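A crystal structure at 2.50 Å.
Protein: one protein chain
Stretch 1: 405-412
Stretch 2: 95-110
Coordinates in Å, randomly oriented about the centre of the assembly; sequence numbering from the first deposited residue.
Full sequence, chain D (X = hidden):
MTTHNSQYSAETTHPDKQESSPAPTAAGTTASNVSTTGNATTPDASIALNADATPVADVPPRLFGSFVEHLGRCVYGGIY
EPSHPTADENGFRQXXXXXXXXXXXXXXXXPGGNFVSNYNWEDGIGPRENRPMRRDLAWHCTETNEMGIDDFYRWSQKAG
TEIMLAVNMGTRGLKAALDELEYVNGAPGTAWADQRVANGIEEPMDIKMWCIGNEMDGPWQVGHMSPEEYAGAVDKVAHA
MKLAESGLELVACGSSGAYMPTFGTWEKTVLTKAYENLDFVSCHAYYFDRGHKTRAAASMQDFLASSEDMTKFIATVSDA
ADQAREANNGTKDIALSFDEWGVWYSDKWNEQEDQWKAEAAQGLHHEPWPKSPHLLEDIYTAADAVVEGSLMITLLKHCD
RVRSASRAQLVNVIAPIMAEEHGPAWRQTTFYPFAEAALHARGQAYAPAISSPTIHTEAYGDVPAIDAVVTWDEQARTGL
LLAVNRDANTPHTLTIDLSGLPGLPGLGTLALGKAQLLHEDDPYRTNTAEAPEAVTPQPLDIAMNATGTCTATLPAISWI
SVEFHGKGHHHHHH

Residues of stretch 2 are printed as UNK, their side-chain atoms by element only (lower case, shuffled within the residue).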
# COMPACT_ATOMS: atom_id res chain seq x y z
N ALA D 405 12.76 11.39 -26.30
CA ALA D 405 11.67 12.35 -26.28
C ALA D 405 10.42 11.77 -26.95
O ALA D 405 10.51 11.15 -28.01
CB ALA D 405 12.09 13.66 -26.95
N SER D 406 9.27 11.97 -26.33
CA SER D 406 8.01 11.49 -26.87
C SER D 406 7.03 12.64 -27.04
O SER D 406 6.59 13.23 -26.05
CB SER D 406 7.39 10.41 -25.98
OG SER D 406 8.35 9.43 -25.62
N ARG D 407 6.71 12.96 -28.29
CA ARG D 407 5.75 14.02 -28.58
C ARG D 407 4.33 13.53 -28.32
O ARG D 407 3.95 12.45 -28.77
CB ARG D 407 5.89 14.52 -30.02
CG ARG D 407 5.27 15.89 -30.24
CD ARG D 407 4.71 16.05 -31.64
NE ARG D 407 3.78 17.17 -31.72
CZ ARG D 407 2.48 17.10 -31.43
NH1 ARG D 407 1.94 15.95 -31.03
NH2 ARG D 407 1.72 18.18 -31.53
N ALA D 408 3.56 14.33 -27.59
CA ALA D 408 2.19 13.98 -27.23
C ALA D 408 1.19 14.81 -28.03
O ALA D 408 1.25 16.03 -28.01
CB ALA D 408 1.98 14.18 -25.73
N GLN D 409 0.28 14.16 -28.76
CA GLN D 409 0.24 12.70 -28.93
C GLN D 409 0.24 12.34 -30.43
O GLN D 409 0.38 13.23 -31.27
CB GLN D 409 -0.97 12.10 -28.21
CG GLN D 409 -0.77 11.95 -26.70
CD GLN D 409 -1.98 11.40 -25.98
OE1 GLN D 409 -2.77 10.63 -26.53
NE2 GLN D 409 -2.13 11.78 -24.71
N LEU D 410 0.10 11.06 -30.75
CA LEU D 410 0.30 10.60 -32.13
C LEU D 410 -0.85 10.90 -33.09
O LEU D 410 -0.62 11.39 -34.20
CB LEU D 410 0.66 9.10 -32.16
CG LEU D 410 1.16 8.53 -33.49
CD1 LEU D 410 2.44 9.22 -33.97
CD2 LEU D 410 1.36 7.03 -33.39
N VAL D 411 -2.08 10.59 -32.68
CA VAL D 411 -3.24 10.74 -33.56
C VAL D 411 -4.43 11.41 -32.86
O VAL D 411 -4.77 11.05 -31.73
CB VAL D 411 -3.69 9.38 -34.17
CG1 VAL D 411 -4.74 9.59 -35.26
CG2 VAL D 411 -2.50 8.63 -34.74
N ASN D 412 -5.03 12.39 -33.53
CA ASN D 412 -6.24 13.10 -33.09
C ASN D 412 -6.09 13.99 -31.85
O ASN D 412 -6.49 15.15 -31.85
CB ASN D 412 -7.43 12.15 -32.92
CG ASN D 412 -8.01 11.70 -34.25
OD1 ASN D 412 -7.85 12.36 -35.28
ND2 ASN D 412 -8.71 10.57 -34.24
N UNK D 95 -4.02 4.15 -43.43
CA UNK D 95 -3.74 5.55 -43.77
C UNK D 95 -3.03 6.28 -42.62
O UNK D 95 -2.17 7.12 -42.85
o UNK D 95 -5.98 5.63 -42.10
o UNK D 95 -7.17 6.93 -43.41
c UNK D 95 -6.13 6.28 -43.16
c UNK D 95 -5.01 6.30 -44.21
N UNK D 96 -3.39 5.91 -41.39
CA UNK D 96 -2.76 6.45 -40.20
C UNK D 96 -1.34 5.89 -40.06
O UNK D 96 -0.39 6.64 -39.82
c UNK D 96 -4.88 7.02 -38.96
c UNK D 96 -2.82 6.45 -37.65
c UNK D 96 -3.61 6.18 -38.93
N UNK D 97 -1.21 4.57 -40.24
CA UNK D 97 0.09 3.90 -40.25
C UNK D 97 1.05 4.49 -41.28
O UNK D 97 2.24 4.67 -41.00
c UNK D 97 -0.07 2.40 -40.48
c UNK D 97 0.98 1.33 -38.46
c UNK D 97 -0.29 1.48 -39.28
c UNK D 97 -0.80 0.12 -39.74
N UNK D 98 0.54 4.77 -42.48
CA UNK D 98 1.33 5.38 -43.55
C UNK D 98 1.90 6.74 -43.14
O UNK D 98 3.06 7.04 -43.43
c UNK D 98 0.23 4.20 -45.53
o UNK D 98 0.97 3.21 -45.28
o UNK D 98 -0.72 4.14 -46.34
c UNK D 98 0.49 5.53 -44.84
N UNK D 99 1.09 7.54 -42.45
CA UNK D 99 1.53 8.84 -41.95
C UNK D 99 2.47 8.76 -40.75
O UNK D 99 3.24 9.69 -40.50
c UNK D 99 -1.67 11.10 -42.30
c UNK D 99 0.33 9.74 -41.63
c UNK D 99 -0.52 10.25 -42.80
c UNK D 99 0.31 11.04 -43.80
N UNK D 100 2.40 7.66 -40.01
CA UNK D 100 3.33 7.42 -38.89
C UNK D 100 4.72 7.14 -39.44
O UNK D 100 5.71 7.67 -38.93
c UNK D 100 2.85 6.27 -37.96
c UNK D 100 1.57 6.66 -37.23
c UNK D 100 3.94 5.88 -36.96
N UNK D 101 4.78 6.31 -40.49
CA UNK D 101 6.01 6.04 -41.22
C UNK D 101 6.59 7.33 -41.78
O UNK D 101 7.77 7.62 -41.61
c UNK D 101 5.75 5.02 -42.34
c UNK D 101 9.07 3.29 -43.41
c UNK D 101 7.91 3.69 -42.51
n UNK D 101 10.12 4.35 -43.51
c UNK D 101 6.96 4.66 -43.21
N UNK D 102 5.74 8.11 -42.45
CA UNK D 102 6.13 9.39 -43.04
C UNK D 102 6.60 10.39 -41.98
O UNK D 102 7.44 11.25 -42.26
c UNK D 102 4.21 11.73 -45.53
c UNK D 102 4.97 9.99 -43.84
o UNK D 102 3.38 10.97 -46.10
c UNK D 102 5.38 11.12 -44.79
o UNK D 102 4.11 12.97 -45.55
N UNK D 103 6.05 10.27 -40.77
CA UNK D 103 6.43 11.15 -39.66
C UNK D 103 7.79 10.80 -39.07
O UNK D 103 8.47 11.66 -38.52
c UNK D 103 5.34 11.14 -38.58
c UNK D 103 5.38 13.60 -37.97
c UNK D 103 4.20 11.94 -36.51
c UNK D 103 5.38 12.17 -37.45
N UNK D 104 8.18 9.53 -39.18
CA UNK D 104 9.49 9.08 -38.71
C UNK D 104 9.56 8.82 -37.22
O UNK D 104 10.60 9.02 -36.60
N UNK D 105 8.44 8.38 -36.64
CA UNK D 105 8.39 7.98 -35.24
C UNK D 105 9.09 6.64 -35.07
O UNK D 105 8.86 5.71 -35.84
c UNK D 105 6.89 7.57 -33.23
c UNK D 105 6.92 7.89 -34.72
c UNK D 105 6.17 9.19 -35.00
N UNK D 106 9.96 6.54 -34.06
CA UNK D 106 10.77 5.35 -33.82
C UNK D 106 10.31 4.55 -32.60
O UNK D 106 10.52 3.34 -32.54
c UNK D 106 12.86 6.32 -34.86
o UNK D 106 12.32 6.67 -32.52
c UNK D 106 12.24 5.72 -33.59
N UNK D 107 9.72 5.24 -31.64
CA UNK D 107 9.34 4.66 -30.36
C UNK D 107 8.08 5.33 -29.85
O UNK D 107 7.99 6.55 -29.82
c UNK D 107 10.48 4.83 -29.35
s UNK D 107 10.13 4.21 -27.69
N UNK D 108 7.10 4.52 -29.45
CA UNK D 108 5.80 5.04 -29.04
C UNK D 108 5.48 4.65 -27.60
O UNK D 108 5.57 3.47 -27.22
c UNK D 108 4.66 4.56 -29.98
c UNK D 108 3.34 5.25 -29.62
c UNK D 108 5.00 4.83 -31.43
N UNK D 109 5.09 5.64 -26.80
CA UNK D 109 4.75 5.44 -25.40
C UNK D 109 3.29 5.01 -25.26
O UNK D 109 2.40 5.57 -25.91
n UNK D 109 3.90 9.53 -21.02
c UNK D 109 5.59 7.74 -22.41
c UNK D 109 4.55 8.59 -20.34
c UNK D 109 5.03 6.72 -24.61
n UNK D 109 4.41 8.51 -19.02
n UNK D 109 5.36 7.74 -20.97
c UNK D 109 4.89 6.59 -23.10
N UNK D 110 3.06 4.00 -24.42
CA UNK D 110 1.77 3.33 -24.30
C UNK D 110 1.64 2.72 -22.90
O UNK D 110 2.64 2.26 -22.34
c UNK D 110 -2.09 0.13 -25.50
c UNK D 110 0.20 0.25 -24.82
c UNK D 110 1.66 2.24 -25.37
c UNK D 110 -1.00 -0.44 -24.85
c UNK D 110 -1.98 1.37 -26.10
c UNK D 110 -0.77 2.04 -26.06
o UNK D 110 -3.29 -0.55 -25.54
c UNK D 110 0.34 1.50 -25.41
O HOH W 1 8.42 7.64 -27.40

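Position 95 has two side-chain carbons, the second carrying two oxygens, and lies out of reach of stretch 1. It is Asp95; its OD1 accepts a weak bond from the backbone N of position 96, at 2.7 Å.

Position 96 has one carbon carrying two more. It points toward stretch 1 and meets the side chain of Val411. This is Val96, with CG1 3.7 Å from CG2 of Val411.

Position 97 has four carbons, forked at the second, and touches nothing on stretch 1: Leu97. Position 98 has two carbons and a pair of oxygens on the second. It is exposed and remote from the contact: Asp98. Position 99 again has four carbons forked at the second, out of reach: Leu99.

Position 100 has three carbons, branched at the first. Its CA-to-CB bond points sideways, yet a branch carbon reaches Leu410. This is Val100, with CG2 3.9 Å from CD2 of Leu410.

Position 101 has four carbons in a row ending in nitrogen. It is exposed: Lys101. Position 102 has three carbons, the third with two oxygens, and is also out of reach: Glu102.

Position 103 has four carbons forked at the second and points toward stretch 1. It is Leu103, whose CD2 lies 4.1 Å from CD1 of Leu410.

Position 104 has no side-chain atoms. Its phi is positive, which favours glycine, and it closes the helix in a Schellman motif. It is Gly104.

Position 105 has three carbons branched at the first, directed toward Leu410. It is Val105, with CG2 3.9 Å from CD1 of Leu410.

Position 106 has one carbon bearing an oxygen and a carbon, out of reach: Thr106. Position 107 has one carbon, then sulfur, with no direct contact: Cys107. Position 108 has three carbons branched at the first, also without a close contact: Val108.

Position 109 has three carbons, a nitrogen, then a carbon with two more nitrogens. Its CB lies 4.4 Å from OG of Ser406. It is Arg109; its guanidinium bonds elsewhere in the structure.

Position 110 has one carbon and a six-carbon ring bearing oxygen, out of reach: Tyr110.

The contact is mainly apolar and buries 319 Å² in total. Leu410 is the most covered residue. It packs against Val100 and Leu103 of the helix and Val105 beyond it, while Val411 packs on Val96. No direct hydrogen bond crosses. Near the strands one water bridges instead: it donates to O of Cys107 at 2.7 Å and lies 2.5 Å from OG of Ser406.

Stretch 2 95-110: DVLDLVKELGVTCVRY
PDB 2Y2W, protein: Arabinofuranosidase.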